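Local coordinates for putative aldehyde dehydrogenase (Burkholderia cenocepacia, PDB 4YWE), which probably oxidises aldehydes or related oxo compounds with NAD or NADP as acceptor, and binds calcium and magnesium ions, at residues Q38-I43 and E96-G101; A362-P365 and F369-A372. All blocks are in the same frame, centred on the assembly; numbering follows the deposited sequence.

Interaction 1 of 2, residues Q38-I43 and E96-G101; sequences QPFATI and EARDTG. With CA (calcium ion), chain K.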
loop_
_atom_site.group_PDB
_atom_site.type_symbol
_atom_site.label_atom_id
_atom_site.label_comp_id
_atom_site.label_asym_id
_atom_site.label_seq_id
_atom_site.Cartn_x
_atom_site.Cartn_y
_atom_site.Cartn_z
ATOM N N GLN A 38 -18.394 -43.024 20.978
ATOM C CA GLN A 38 -17.766 -43.547 22.186
ATOM C C GLN A 38 -16.583 -42.694 22.638
ATOM O O GLN A 38 -15.807 -42.212 21.814
ATOM C CB GLN A 38 -17.308 -44.991 21.963
ATOM C CG GLN A 38 -18.424 -45.936 21.556
ATOM C CD GLN A 38 -19.576 -45.932 22.540
ATOM O OE1 GLN A 38 -19.372 -45.974 23.753
ATOM N NE2 GLN A 38 -20.797 -45.874 22.021
ATOM N N PRO A 39 -16.447 -42.505 23.960
ATOM C CA PRO A 39 -15.310 -41.791 24.548
ATOM C C PRO A 39 -14.001 -42.556 24.378
ATOM O O PRO A 39 -13.972 -43.766 24.601
ATOM C CB PRO A 39 -15.686 -41.683 26.032
ATOM C CG PRO A 39 -17.163 -41.909 26.080
ATOM C CD PRO A 39 -17.448 -42.873 24.975
ATOM N N PHE A 40 -12.935 -41.862 23.988
ATOM C CA PHE A 40 -11.640 -42.506 23.800
ATOM C C PHE A 40 -10.512 -41.695 24.431
ATOM O O PHE A 40 -9.366 -42.143 24.475
ATOM C CB PHE A 40 -11.357 -42.726 22.310
ATOM C CG PHE A 40 -11.214 -41.454 21.520
ATOM C CD1 PHE A 40 -12.327 -40.809 21.009
ATOM C CD2 PHE A 40 -9.962 -40.912 21.277
ATOM C CE1 PHE A 40 -12.196 -39.643 20.278
ATOM C CE2 PHE A 40 -9.825 -39.745 20.548
ATOM C CZ PHE A 40 -10.943 -39.110 20.047
ATOM N N ALA A 41 -10.842 -40.504 24.920
ATOM C CA ALA A 41 -9.851 -39.636 25.545
ATOM C C ALA A 41 -10.516 -38.630 26.477
ATOM O O ALA A 41 -11.741 -38.569 26.565
ATOM C CB ALA A 41 -9.033 -38.913 24.484
ATOM N N THR A 42 -9.698 -37.849 27.176
ATOM C CA THR A 42 -10.197 -36.804 28.066
ATOM C C THR A 42 -9.379 -35.526 27.920
ATOM O O THR A 42 -8.184 -35.572 27.625
ATOM C CB THR A 42 -10.164 -37.241 29.545
ATOM O OG1 THR A 42 -8.826 -37.607 29.907
ATOM C CG2 THR A 42 -11.097 -38.420 29.792
ATOM N N ILE A 43 -10.028 -34.385 28.129
ATOM C CA ILE A 43 -9.338 -33.102 28.148
ATOM C C ILE A 43 -9.549 -32.435 29.498
ATOM O O ILE A 43 -10.498 -32.752 30.215
ATOM C CB ILE A 43 -9.812 -32.182 27.005
ATOM C CG1 ILE A 43 -11.337 -32.050 27.022
ATOM C CG2 ILE A 43 -9.329 -32.704 25.662
ATOM C CD1 ILE A 43 -11.888 -31.163 25.925
ATOM N N GLU A 96 -7.363 -35.454 14.019
ATOM C CA GLU A 96 -8.444 -34.551 13.640
ATOM C C GLU A 96 -9.683 -35.316 13.186
ATOM O O GLU A 96 -10.796 -35.018 13.616
ATOM C CB GLU A 96 -7.981 -33.602 12.532
ATOM C CG GLU A 96 -8.981 -32.514 12.174
ATOM C CD GLU A 96 -8.901 -31.315 13.100
ATOM O OE1 GLU A 96 -8.978 -31.500 14.333
ATOM O OE2 GLU A 96 -8.759 -30.182 12.592
ATOM N N ALA A 97 -9.479 -36.304 12.320
ATOM C CA ALA A 97 -10.577 -37.101 11.778
ATOM C C ALA A 97 -11.294 -37.895 12.866
ATOM O O ALA A 97 -12.512 -38.055 12.829
ATOM C CB ALA A 97 -10.064 -38.040 10.701
ATOM N N ARG A 98 -10.528 -38.391 13.831
ATOM C CA ARG A 98 -11.078 -39.189 14.921
ATOM C C ARG A 98 -11.898 -38.326 15.875
ATOM O O ARG A 98 -12.857 -38.795 16.491
ATOM C CB ARG A 98 -9.948 -39.890 15.680
ATOM C CG ARG A 98 -10.405 -40.872 16.744
ATOM C CD ARG A 98 -9.208 -41.540 17.404
ATOM N NE ARG A 98 -9.604 -42.565 18.364
ATOM C CZ ARG A 98 -8.756 -43.203 19.165
ATOM N NH1 ARG A 98 -7.462 -42.917 19.127
ATOM N NH2 ARG A 98 -9.205 -44.122 20.009
ATOM N N ASP A 99 -11.518 -37.058 15.978
ATOM C CA ASP A 99 -12.098 -36.149 16.957
ATOM C C ASP A 99 -13.275 -35.360 16.381
ATOM O O ASP A 99 -14.257 -35.100 17.076
ATOM C CB ASP A 99 -11.019 -35.193 17.477
ATOM C CG ASP A 99 -11.416 -34.500 18.764
ATOM O OD1 ASP A 99 -12.435 -34.893 19.366
ATOM O OD2 ASP A 99 -10.693 -33.570 19.181
ATOM N N THR A 100 -13.175 -34.987 15.109
ATOM C CA THR A 100 -14.212 -34.187 14.464
ATOM C C THR A 100 -15.194 -35.052 13.684
ATOM O O THR A 100 -16.365 -34.698 13.540
ATOM C CB THR A 100 -13.610 -33.149 13.505
ATOM O OG1 THR A 100 -13.047 -33.820 12.372
ATOM C CG2 THR A 100 -12.532 -32.339 14.205
ATOM N N GLY A 101 -14.710 -36.180 13.172
ATOM C CA GLY A 101 -15.552 -37.110 12.443
ATOM C C GLY A 101 -15.436 -37.035 10.932
ATOM O O GLY A 101 -16.000 -37.866 10.219
HETATM CA CA CA K . -14.850 -35.360 19.474
HETATM O O HOH W 1 -17.182 -35.343 18.798
HETATM O O HOH W 2 -15.632 -34.829 21.837
#
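Phe40 and Arg98 meet as two flat groups, ring over guanidinium, where strand 38-44 of a two-stranded antiparallel sheet lies beside the end of helix 89-100. The guanidinium plane is tilted only 13° from the ring, and Phe40 CD2 sits over its centre, 3.3 Å from Arg98 CZ. Seen from the ring, Arg98 NE lies above one face near the rim, 3.4 Å from Phe40 CD2. The rest of the arginine follows the same face: with CG anti to the backbone N (chi1 -174°) and the chain extended as far as NE, Arg98 CD comes 4.1 Å from the ring centroid in a CH-pi contact. Ring and arginine chain run antiparallel alongside one another, and Arg98 NH2 ends 3.4 Å from Phe40 CB. The phenylalanine itself takes the less usual first torsion (chi1 65°), which places CG between backbone N and carbonyl carbon and turns the ring toward the helix. Phe40 and Ala41 form a classic beta bulge opposite Val31.

At the edge of the ring, Phe40 CZ approaches Asp99 CA at 4.4 Å. Asp99 turns its functional atoms elsewhere: its backbone O and its OD1 each bind calcium at 2.5 Å, joined by two waters and by the carbonyl oxygens of Val32 and Asp185. The second carboxylate oxygen, OD2, accepts hydrogen bonds from the backbone N of Cys187 and Leu188, which fixes the rotation of the carboxylate. One helix turn earlier, Glu96 O receives both Thr100 N and Thr100 OG1. The chemistry thus divides along the helix: Arg98 supplies a flat, cationic surface to an aromatic face, while the neighbouring aspartate, by two of its own oxygens, ties the helix end to a metal shared with strand 28-33.

Interaction 2 of 2, residues A362-P365 and F369-A372; sequences ADAP and FYQA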
loop_
_atom_site.group_PDB
_atom_site.type_symbol
_atom_site.label_atom_id
_atom_site.label_comp_id
_atom_site.label_asym_id
_atom_site.label_seq_id
_atom_site.Cartn_x
_atom_site.Cartn_y
_atom_site.Cartn_z
ATOM N N ALA A 362 -24.306 -49.615 5.553
ATOM C CA ALA A 362 -24.908 -50.569 6.480
ATOM C C ALA A 362 -24.064 -50.790 7.735
ATOM O O ALA A 362 -24.589 -50.797 8.849
ATOM C CB ALA A 362 -25.152 -51.897 5.774
ATOM N N ASP A 363 -22.759 -50.961 7.553
ATOM C CA ASP A 363 -21.876 -51.310 8.663
ATOM C C ASP A 363 -21.502 -50.103 9.522
ATOM O O ASP A 363 -20.771 -50.241 10.504
ATOM C CB ASP A 363 -20.607 -51.986 8.138
ATOM C CG ASP A 363 -19.796 -51.084 7.232
ATOM O OD1 ASP A 363 -20.401 -50.374 6.401
ATOM O OD2 ASP A 363 -18.552 -51.084 7.351
ATOM N N ALA A 364 -22.000 -48.927 9.156
ATOM C CA ALA A 364 -21.759 -47.725 9.947
ATOM C C ALA A 364 -22.454 -47.839 11.299
ATOM O O ALA A 364 -23.647 -48.136 11.359
ATOM C CB ALA A 364 -22.233 -46.489 9.207
ATOM N N PRO A 365 -21.701 -47.606 12.387
ATOM C CA PRO A 365 -22.166 -47.746 13.773
ATOM C C PRO A 365 -23.495 -47.048 14.051
ATOM O O PRO A 365 -23.671 -45.883 13.693
ATOM C CB PRO A 365 -21.038 -47.100 14.581
ATOM C CG PRO A 365 -19.829 -47.312 13.747
ATOM C CD PRO A 365 -20.293 -47.176 12.325
ATOM N N PHE A 369 -23.387 -40.627 15.009
ATOM C CA PHE A 369 -24.310 -39.545 14.686
ATOM C C PHE A 369 -24.295 -39.256 13.188
ATOM O O PHE A 369 -23.797 -38.220 12.748
ATOM C CB PHE A 369 -23.950 -38.287 15.478
ATOM C CG PHE A 369 -23.508 -38.567 16.884
ATOM C CD1 PHE A 369 -24.427 -38.941 17.852
ATOM C CD2 PHE A 369 -22.173 -38.460 17.239
ATOM C CE1 PHE A 369 -24.021 -39.204 19.148
ATOM C CE2 PHE A 369 -21.762 -38.720 18.533
ATOM C CZ PHE A 369 -22.687 -39.092 19.489
ATOM N N TYR A 370 -24.854 -40.179 12.411
ATOM C CA TYR A 370 -24.795 -40.086 10.958
ATOM C C TYR A 370 -26.023 -39.402 10.366
ATOM O O TYR A 370 -27.154 -39.641 10.791
ATOM C CB TYR A 370 -24.623 -41.480 10.351
ATOM C CG TYR A 370 -23.315 -42.132 10.734
ATOM C CD1 TYR A 370 -22.149 -41.857 10.031
ATOM C CD2 TYR A 370 -23.241 -43.012 11.805
ATOM C CE1 TYR A 370 -20.949 -42.443 10.381
ATOM C CE2 TYR A 370 -22.043 -43.606 12.162
ATOM C CZ TYR A 370 -20.901 -43.317 11.445
ATOM O OH TYR A 370 -19.706 -43.901 11.795
ATOM N N GLN A 371 -25.780 -38.544 9.381
ATOM C CA GLN A 371 -26.845 -37.836 8.685
ATOM C C GLN A 371 -26.519 -37.732 7.201
ATOM O O GLN A 371 -25.542 -37.089 6.813
ATOM C CB GLN A 371 -27.051 -36.444 9.284
ATOM C CG GLN A 371 -27.981 -35.553 8.475
ATOM C CD GLN A 371 -29.394 -36.094 8.405
ATOM O OE1 GLN A 371 -30.095 -36.165 9.413
ATOM N NE2 GLN A 371 -29.819 -36.484 7.210
ATOM N N ALA A 372 -27.336 -38.374 6.374
ATOM C CA ALA A 372 -27.133 -38.356 4.932
ATOM C C ALA A 372 -27.417 -36.970 4.366
ATOM O O ALA A 372 -28.340 -36.293 4.817
ATOM C CB ALA A 372 -28.015 -39.395 4.261
#
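Tyr370 spreads one face of its ring beneath the methyl group of Ala364. Both residues belong to the long loop of a beta hairpin, between strands 354-360 and 374-376 of the large mixed sheet, and the contact shows how an irregular loop can be folded back on one of its own aromatic side chains. Ala364 CB stands 4.2 Å from the ring centroid and 15° off the ring normal, a CH-pi contact displaced toward the hydroxyl end, where Tyr370 CZ is 4.1 Å away.

The next residue of the loop meets the same ring differently. Pro365 O comes to the ring edge, near its plane, 3.2 Å from Tyr370 CE2, so a carbonyl oxygen faces an aromatic C-H and not the pi cloud. The pyrrolidine of Pro365 crosses the phenol at a slant, and its CD reaches the hydroxyl, 3.4 Å from Tyr370 OH. Alanine therefore takes one face of the ring and proline its margin, and Pro321 adds a further apolar neighbour that touches all three residues.

Tyrosine gains this position through a first torsion of -64°, which sets CG beside the backbone N, opposite the carbonyl carbon, and directs the ring toward 362-365. Its polar end looks beyond the loop: Tyr370 OH donates a hydrogen bond to Ser35 O, so the buried phenol is satisfied while its carbons stay packed. The backbone carbonyl of the same residue accepts Gln337 NE2 from helix 334-349, tying the second half of the loop to that helix. Just downstream the chain also braces itself, since Gln371 NE2 lies in the carbonyl plane of Ala372 and donates to a lone pair of Ala372 O over 2.8 Å, the N-H pointing at it nearly straight (171°).

How the interactions relate
Interactions 1 and 2 lie on the same side of the chain's centre, with about 17 Å between their centres and about 6 Å between their nearest atoms, so they do not touch directly. The hairpin of strands 28-33 and 38-44 bridges them: the backbone O of Ser35 accepts the hydroxyl of Tyr370 in interaction 2, Val32 coordinates the calcium of interaction 1, and the side chain of Gln38 touches Ser367, which lies between the two segments of interaction 2. Tyr370 is nevertheless about 12 Å from the calcium, measured from its side chain, and only interaction 1 supplies a metal ligand. Neither contact includes the predicted active-site residue, Glu256.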